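PDB 1VI0: transcriptional regulator from Bacillus subtilis, which represses genes for fatty acid transport and beta-oxidation as a DNA-binding homodimer of the TetR family, releasing its DNA when long-chain fatty acyl-CoA binds. Local coordinates for the interface of chains A and B. Coordinates in Å, arbitrary orientation; residue numbers count along the deposited sequence, not the author numbering. Chains: chain A/B, transcriptional regulator.

Contact 1: the interface of chains A and B. Residues chain A 108-109, 171; chain B 111-113, 118.
The turn between helices 100-108 and 115-142 of chain B meets the ends of two chain A helices, with A:Leu108 and A:Glu109 closing helix 100-109 and A:Met171 closing helix 151-171. A:Leu108 presents one branch, CD2, to the flat guanidinium of B:Arg118: the methyl sits over the centre of one face, 3.9 Å from CZ. The plane is fixed from its own chain, because NH1 of B:Arg118 donates to the carbonyl O of B:Gln112 at 2.6 Å. The same NH1 of B:Arg118 donates to the carbonyl O of B:Ser113 at 2.7 Å. Both acceptors lie close to the guanidinium plane. B:Gln112 O receives the N-H in its carbonyl plane, whereas B:Ser113 O is approached from above its own. These two bonds tie the first turn of the helix to the loop before it. B:Arg118 runs nearly straight through chi1 (175°) and chi2, which brings its CD to 3.3 Å from the selenium of A:Met171. The bend at chi3 then turns the guanidinium towards A:Leu108 and the two carbonyls. The selenomethionine is itself bent twice, and methyl CE of A:Met171 reaches CG of B:Arg111 at 3.5 Å, resting beside the aliphatic stem and NE. On the other flank the hydroxyl OG of B:Ser113 donates to OE2 of A:Glu109 at 2.6 Å, using the carboxylate's syn lone pair. The patch thus joins the B-chain turn to chain A within the homodimer interface.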
# COMPACT_ATOMS: atom_id res chain seq x y z
N LEU A 108 7.73 -3.90 -2.40
CA LEU A 108 8.64 -2.77 -2.41
C LEU A 108 9.01 -2.32 -3.81
O LEU A 108 8.67 -1.16 -4.17
CB LEU A 108 9.94 -3.11 -1.66
CG LEU A 108 10.12 -2.68 -0.22
CD1 LEU A 108 8.87 -2.28 0.50
CD2 LEU A 108 10.87 -3.78 0.57
N GLU A 109 9.62 -3.18 -4.61
CA GLU A 109 10.16 -2.74 -5.91
C GLU A 109 9.20 -2.35 -6.98
O GLU A 109 9.51 -1.50 -7.84
CB GLU A 109 11.20 -3.77 -6.39
CG GLU A 109 12.30 -4.00 -5.34
CD GLU A 109 13.07 -2.76 -4.98
OE1 GLU A 109 13.12 -1.77 -5.79
OE2 GLU A 109 13.64 -2.71 -3.88
N MSE A 171 8.15 -6.38 6.04
CA MSE A 171 8.84 -5.46 6.91
C MSE A 171 9.49 -6.14 8.11
O MSE A 171 10.55 -5.67 8.58
CB MSE A 171 7.93 -4.32 7.38
CG MSE A 171 8.68 -2.98 7.27
SE MSE A 171 8.77 -2.48 5.39
CE MSE A 171 7.23 -1.33 5.38
N ARG B 111 6.64 3.78 1.21
CA ARG B 111 7.47 2.56 1.35
C ARG B 111 8.59 2.55 0.34
O ARG B 111 8.45 2.38 -0.88
CB ARG B 111 6.59 1.33 1.39
CG ARG B 111 6.18 0.82 2.76
CD ARG B 111 5.05 1.56 3.43
NE ARG B 111 4.61 0.95 4.69
CZ ARG B 111 3.49 0.31 4.95
NH1 ARG B 111 3.27 -0.18 6.19
NH2 ARG B 111 2.53 0.07 4.07
N GLN B 112 9.79 2.88 0.81
CA GLN B 112 11.02 2.99 0.10
C GLN B 112 11.85 1.70 0.01
O GLN B 112 11.85 0.92 0.97
CB GLN B 112 11.89 4.03 0.90
CG GLN B 112 11.22 5.41 0.87
CD GLN B 112 11.21 5.97 -0.53
OE1 GLN B 112 12.05 5.62 -1.38
NE2 GLN B 112 10.23 6.83 -0.83
N SER B 113 12.60 1.53 -1.06
CA SER B 113 13.46 0.34 -1.23
C SER B 113 14.68 0.40 -0.34
O SER B 113 15.08 -0.59 0.29
CB SER B 113 13.86 0.24 -2.71
OG SER B 113 14.94 -0.71 -2.82
N ARG B 118 13.77 3.55 4.58
CA ARG B 118 12.49 2.89 4.92
C ARG B 118 12.29 2.87 6.43
O ARG B 118 11.22 3.22 6.95
CB ARG B 118 12.45 1.49 4.34
CG ARG B 118 11.19 0.72 4.77
CD ARG B 118 10.90 -0.44 3.84
NE ARG B 118 11.88 -1.52 4.01
CZ ARG B 118 12.90 -1.75 3.20
NH1 ARG B 118 13.13 -0.96 2.16
NH2 ARG B 118 13.69 -2.77 3.43

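Contact 2: the interface of chains A and B. Residues chain A 113, 115, 118-119; chain B 108, 171.
A:Leu115 meets B:Leu108 and B:Met171 in apolar packing that joins the start of helix 115-141 and the turn before it in chain A to the ends of helices 100-108 and 151-171 in chain B. A:Leu115 works through one branch: its CD2 methyl meets CD1 of B:Leu108 at 3.5 Å, a snug fit, and the selenium of B:Met171 at 3.6 Å. The two leucine side chains cross at about a right angle, so they touch through methyl ends rather than along their length. A:Ser113 adds to the same surface with carbon, its CB lying 3.6 Å from CB of B:Leu108.

The selenomethionine makes the second group of contacts. Bends at chi2 (-45°) and chi3 (-62°) fold B:Met171 so that its methyl CE comes within 3.9 Å of CG in both A:Arg118 and A:Gln119. These are contacts with the aliphatic parts of polar side chains. The A:Arg118 chain crosses the selenomethionine nearly at right angles and bends at chi2, which turns its guanidinium away from CE.

In the fold, the patch lies where the first turns of A 115-141 cover the C-terminal end of B 151-171, beside the last turn of B 100-108.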
# COMPACT_ATOMS: atom_id res chain seq x y z
N SER A 113 7.05 5.42 -7.87
CA SER A 113 6.24 6.61 -7.69
C SER A 113 6.22 7.46 -8.94
O SER A 113 5.35 8.33 -9.12
CB SER A 113 6.73 7.44 -6.49
OG SER A 113 8.05 7.89 -6.76
N LEU A 115 4.80 8.55 -12.06
CA LEU A 115 3.42 8.21 -12.45
C LEU A 115 3.28 7.57 -13.78
O LEU A 115 2.47 6.60 -13.93
CB LEU A 115 2.50 9.40 -12.24
CG LEU A 115 2.05 9.68 -10.80
CD1 LEU A 115 0.79 10.58 -10.83
CD2 LEU A 115 1.72 8.39 -10.07
N ARG A 118 3.99 3.95 -12.97
CA ARG A 118 3.06 3.37 -11.99
C ARG A 118 1.70 3.05 -12.56
O ARG A 118 1.02 2.08 -12.15
CB ARG A 118 2.96 4.25 -10.78
CG ARG A 118 2.12 3.71 -9.66
CD ARG A 118 2.51 2.22 -9.36
NE ARG A 118 1.79 1.94 -8.11
CZ ARG A 118 2.17 2.40 -6.93
NH1 ARG A 118 1.40 2.18 -5.85
NH2 ARG A 118 3.30 3.05 -6.81
N GLN A 119 1.24 3.87 -13.51
CA GLN A 119 -0.04 3.58 -14.19
C GLN A 119 0.03 2.28 -14.98
O GLN A 119 -0.93 1.52 -15.07
CB GLN A 119 -0.31 4.68 -15.24
CG GLN A 119 -1.03 5.89 -14.70
CD GLN A 119 -1.39 6.81 -15.89
OE1 GLN A 119 -0.50 7.08 -16.70
NE2 GLN A 119 -2.65 7.19 -15.94
N LEU B 108 2.73 7.52 -2.32
CA LEU B 108 3.70 6.89 -3.17
C LEU B 108 5.14 6.83 -2.67
O LEU B 108 5.91 6.04 -3.25
CB LEU B 108 3.62 7.46 -4.58
CG LEU B 108 2.20 7.66 -5.15
CD1 LEU B 108 2.27 7.87 -6.66
CD2 LEU B 108 1.29 6.49 -4.83
N MSE B 171 -4.44 7.49 -7.83
CA MSE B 171 -4.19 6.95 -9.15
C MSE B 171 -5.30 7.33 -10.16
O MSE B 171 -5.12 7.20 -11.37
CB MSE B 171 -3.89 5.51 -9.15
CG MSE B 171 -2.53 5.16 -8.48
SE MSE B 171 -0.98 6.24 -8.92
CE MSE B 171 -0.94 5.82 -10.82

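Contact 3: the interface of chains A and B. Residues chain A 146, 149, 153-154, 157; chain B 188, 192-193.
B:Leu188, on the short helix 182-191, fills the apolar centre, set against A:Met157, A:Leu149 and the first turns of helix 151-171 in chain A. Its two branches part company: CD1 of B:Leu188 lies over the backbone between A:Leu153 and A:Ala154, 3.9 Å from CB of A:Leu153, while CD2 faces CD1 of A:Leu149 at 4.0 Å. Below the fork, CB of B:Leu188 touches the selenium of A:Met157 at 3.6 Å. A:Met157 runs straight out from its helix through chi1 and chi2, then bends at chi3 (65°), swinging its methyl CE to CG2 of B:Ile193, 3.6 Å away.

B:Ile193 closes the apolar side just past the helix, beyond B:Gly192. The CG2 branch of B:Ile193 does the work, being also 3.6 Å from CD1 of A:Leu149; these two side chains lie alongside each other and point the same way. The CG2 methyl is therefore held between A:Leu149 and A:Met157.

At the rim, the chain leading into helix 151-171 of A meets the C-terminal stretch of B main chain to main chain. The backbone N of A:Lys146 donates to the carbonyl O of B:Ile193 at 2.8 Å, nearly straight at the hydrogen (171°), with the donor tilted 27° from the carbonyl plane.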
# COMPACT_ATOMS: atom_id res chain seq x y z
N LYS A 146 -23.63 -7.68 2.59
CA LYS A 146 -24.34 -6.65 3.33
C LYS A 146 -25.02 -5.65 2.40
O LYS A 146 -24.36 -5.08 1.53
CB LYS A 146 -23.31 -5.87 4.17
CG LYS A 146 -23.89 -4.70 4.91
CD LYS A 146 -23.77 -4.83 6.41
CE LYS A 146 -23.47 -3.50 7.05
NZ LYS A 146 -24.59 -2.53 6.86
N LEU A 149 -23.48 -2.05 0.74
CA LEU A 149 -22.03 -2.12 0.53
C LEU A 149 -21.66 -1.62 -0.88
O LEU A 149 -22.39 -1.88 -1.86
CB LEU A 149 -21.57 -3.54 0.72
CG LEU A 149 -20.14 -3.86 0.28
CD1 LEU A 149 -19.58 -5.00 1.11
CD2 LEU A 149 -20.11 -4.25 -1.20
N LEU A 153 -15.37 0.34 -2.99
CA LEU A 153 -14.78 0.52 -1.65
C LEU A 153 -14.50 -0.84 -1.00
O LEU A 153 -13.42 -0.96 -0.37
CB LEU A 153 -15.61 1.38 -0.76
CG LEU A 153 -15.67 2.89 -0.95
CD1 LEU A 153 -16.68 3.44 0.06
CD2 LEU A 153 -14.26 3.47 -0.67
N ALA A 154 -15.45 -1.80 -1.10
CA ALA A 154 -15.20 -3.12 -0.50
C ALA A 154 -13.97 -3.78 -1.16
O ALA A 154 -13.19 -4.48 -0.51
CB ALA A 154 -16.41 -4.01 -0.58
N MSE A 157 -10.96 -2.20 0.31
CA MSE A 157 -10.75 -2.76 1.68
C MSE A 157 -10.14 -4.14 1.57
O MSE A 157 -9.12 -4.46 2.29
CB MSE A 157 -12.04 -2.78 2.46
CG MSE A 157 -11.96 -3.34 3.85
SE MSE A 157 -13.36 -3.48 5.11
CE MSE A 157 -14.57 -4.73 4.31
N LEU B 188 -17.48 -0.18 6.68
CA LEU B 188 -16.97 -1.47 6.14
C LEU B 188 -16.02 -2.12 7.17
O LEU B 188 -16.03 -3.32 7.38
CB LEU B 188 -16.16 -1.20 4.89
CG LEU B 188 -17.09 -1.01 3.63
CD1 LEU B 188 -16.10 -0.68 2.51
CD2 LEU B 188 -17.81 -2.30 3.41
N GLY B 192 -17.83 -5.18 8.30
CA GLY B 192 -17.36 -6.12 7.29
C GLY B 192 -18.38 -6.32 6.16
O GLY B 192 -19.24 -5.46 6.00
N ILE B 193 -18.12 -7.28 5.31
CA ILE B 193 -18.95 -7.47 4.10
C ILE B 193 -20.12 -8.38 4.25
O ILE B 193 -21.05 -8.35 3.39
CB ILE B 193 -18.02 -7.91 2.95
CG1 ILE B 193 -17.48 -9.30 3.09
CG2 ILE B 193 -16.96 -6.88 2.70
CD1 ILE B 193 -16.69 -9.86 1.92

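Contact 4: the interface of chains A and B. Residues chain A 165, 168, 181, 184-185, 188; chain B 153, 156.
Two side chains of helix 151-171 in chain B, B:Leu153 and B:Gln156, reach into chain A, the first by apolar contact and the second largely by its amide.

B:Leu153 is extensively buried, with 99 Å² hidden by the partner. CD1 of B:Leu153 meets CB of A:Ser184 at 3.7 Å, while CD2 meets CD1 of A:Leu181 at 3.9 Å. Lower on the side chain, CB of B:Leu153 lies 3.8 Å from CD1 of A:Leu188, whose side chain crosses it at about a right angle. Helix 182-191 and the 3-10 turn before it thus meet the leucine at both branches and at CB.

B:Gln156 stretches out beyond CG (chi2 165°), laying its amide against A:Thr165 and A:Thr168, one turn apart on helix 151-171 of chain A. The amide carbon CD of B:Gln156 makes an apolar contact with the CG2 methyl of A:Thr168 at 3.7 Å.

Water completes the link in two places. Water 2 lies 2.6 Å from OE1 of B:Gln156 and 2.8 Å from the carbonyl O of A:Thr165, joining amide to backbone. Water 1 connects the hydroxyl OG1 of A:Thr165 to the carbonyl O of B:Leu153, at 2.9 Å from the latter.

By these means the patch holds the two copies of helix 151-171 together and sets one of them against the partner's helix 182-191, contributing to the homodimer.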
# COMPACT_ATOMS: atom_id res chain seq x y z
N THR A 165 -1.24 -6.71 5.03
CA THR A 165 -0.79 -7.91 5.81
C THR A 165 0.51 -8.44 5.26
O THR A 165 1.50 -8.71 6.01
CB THR A 165 -1.91 -8.95 5.93
OG1 THR A 165 -3.06 -8.37 6.54
CG2 THR A 165 -1.38 -10.04 6.91
N THR A 168 3.48 -5.88 6.05
CA THR A 168 3.90 -5.96 7.45
C THR A 168 4.80 -7.16 7.62
O THR A 168 5.91 -7.02 8.19
CB THR A 168 2.67 -5.94 8.35
OG1 THR A 168 2.02 -4.63 8.26
CG2 THR A 168 3.06 -6.18 9.80
N LEU A 181 -2.16 -16.98 8.77
CA LEU A 181 -3.04 -15.89 9.15
C LEU A 181 -4.24 -15.75 8.19
O LEU A 181 -5.11 -14.90 8.50
CB LEU A 181 -2.29 -14.56 9.17
CG LEU A 181 -1.02 -14.42 9.96
CD1 LEU A 181 -0.31 -13.09 9.86
CD2 LEU A 181 -1.36 -14.71 11.44
N SER A 184 -7.90 -15.72 9.72
CA SER A 184 -8.21 -14.64 10.61
C SER A 184 -8.39 -13.31 9.84
O SER A 184 -9.29 -12.56 10.15
CB SER A 184 -7.16 -14.46 11.72
OG SER A 184 -7.25 -15.66 12.51
N VAL A 185 -7.66 -13.27 8.72
CA VAL A 185 -7.76 -12.07 7.84
C VAL A 185 -9.15 -12.12 7.16
O VAL A 185 -9.90 -11.15 7.25
CB VAL A 185 -6.66 -12.10 6.80
CG1 VAL A 185 -6.94 -10.92 5.82
CG2 VAL A 185 -5.30 -11.78 7.46
N LEU A 188 -11.91 -11.07 9.66
CA LEU A 188 -11.88 -9.64 9.88
C LEU A 188 -12.62 -8.95 8.70
O LEU A 188 -13.42 -8.06 9.02
CB LEU A 188 -10.44 -9.09 9.91
CG LEU A 188 -9.77 -9.37 11.34
CD1 LEU A 188 -8.30 -9.27 11.25
CD2 LEU A 188 -10.41 -8.37 12.30
N LEU B 153 -3.37 -7.66 13.65
CA LEU B 153 -4.01 -7.94 12.35
C LEU B 153 -5.12 -6.91 12.05
O LEU B 153 -5.18 -6.50 10.87
CB LEU B 153 -4.65 -9.31 12.34
CG LEU B 153 -3.76 -10.54 12.12
CD1 LEU B 153 -4.69 -11.76 11.98
CD2 LEU B 153 -2.91 -10.40 10.89
N GLN B 156 -3.61 -3.89 10.78
CA GLN B 156 -3.15 -4.04 9.39
C GLN B 156 -4.40 -3.86 8.46
O GLN B 156 -4.21 -3.25 7.40
CB GLN B 156 -2.43 -5.36 9.24
CG GLN B 156 -1.05 -5.38 9.99
CD GLN B 156 -0.52 -6.78 10.14
OE1 GLN B 156 -0.32 -7.57 9.20
NE2 GLN B 156 -0.27 -7.25 11.42
O HOH W 1 -5.25 -8.17 8.45
O HOH W 2 1.32 -9.57 8.68

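All four contacts belong to the two-fold symmetric dimer interface, and helix 151-171 takes part in each. Contact 1 and contact 2, about 15 Å apart between C-alpha centres, share positions 108, 113, 118 and 171 with the chains exchanged, although B:Arg118 and A:Arg118 differ in conformation, as do A:Met171 and B:Met171. Contact 3 and contact 4, about 16 Å apart, pair A:Leu153 with B:Leu188 and B:Leu153 with A:Leu188. Chain A's helix 151-171 is gripped near both ends, through A:Leu153 to A:Met157 in contact 3 and A:Met171 in contact 1; their C-alpha centres span about 28 Å, giving the repressor an extended dimer surface.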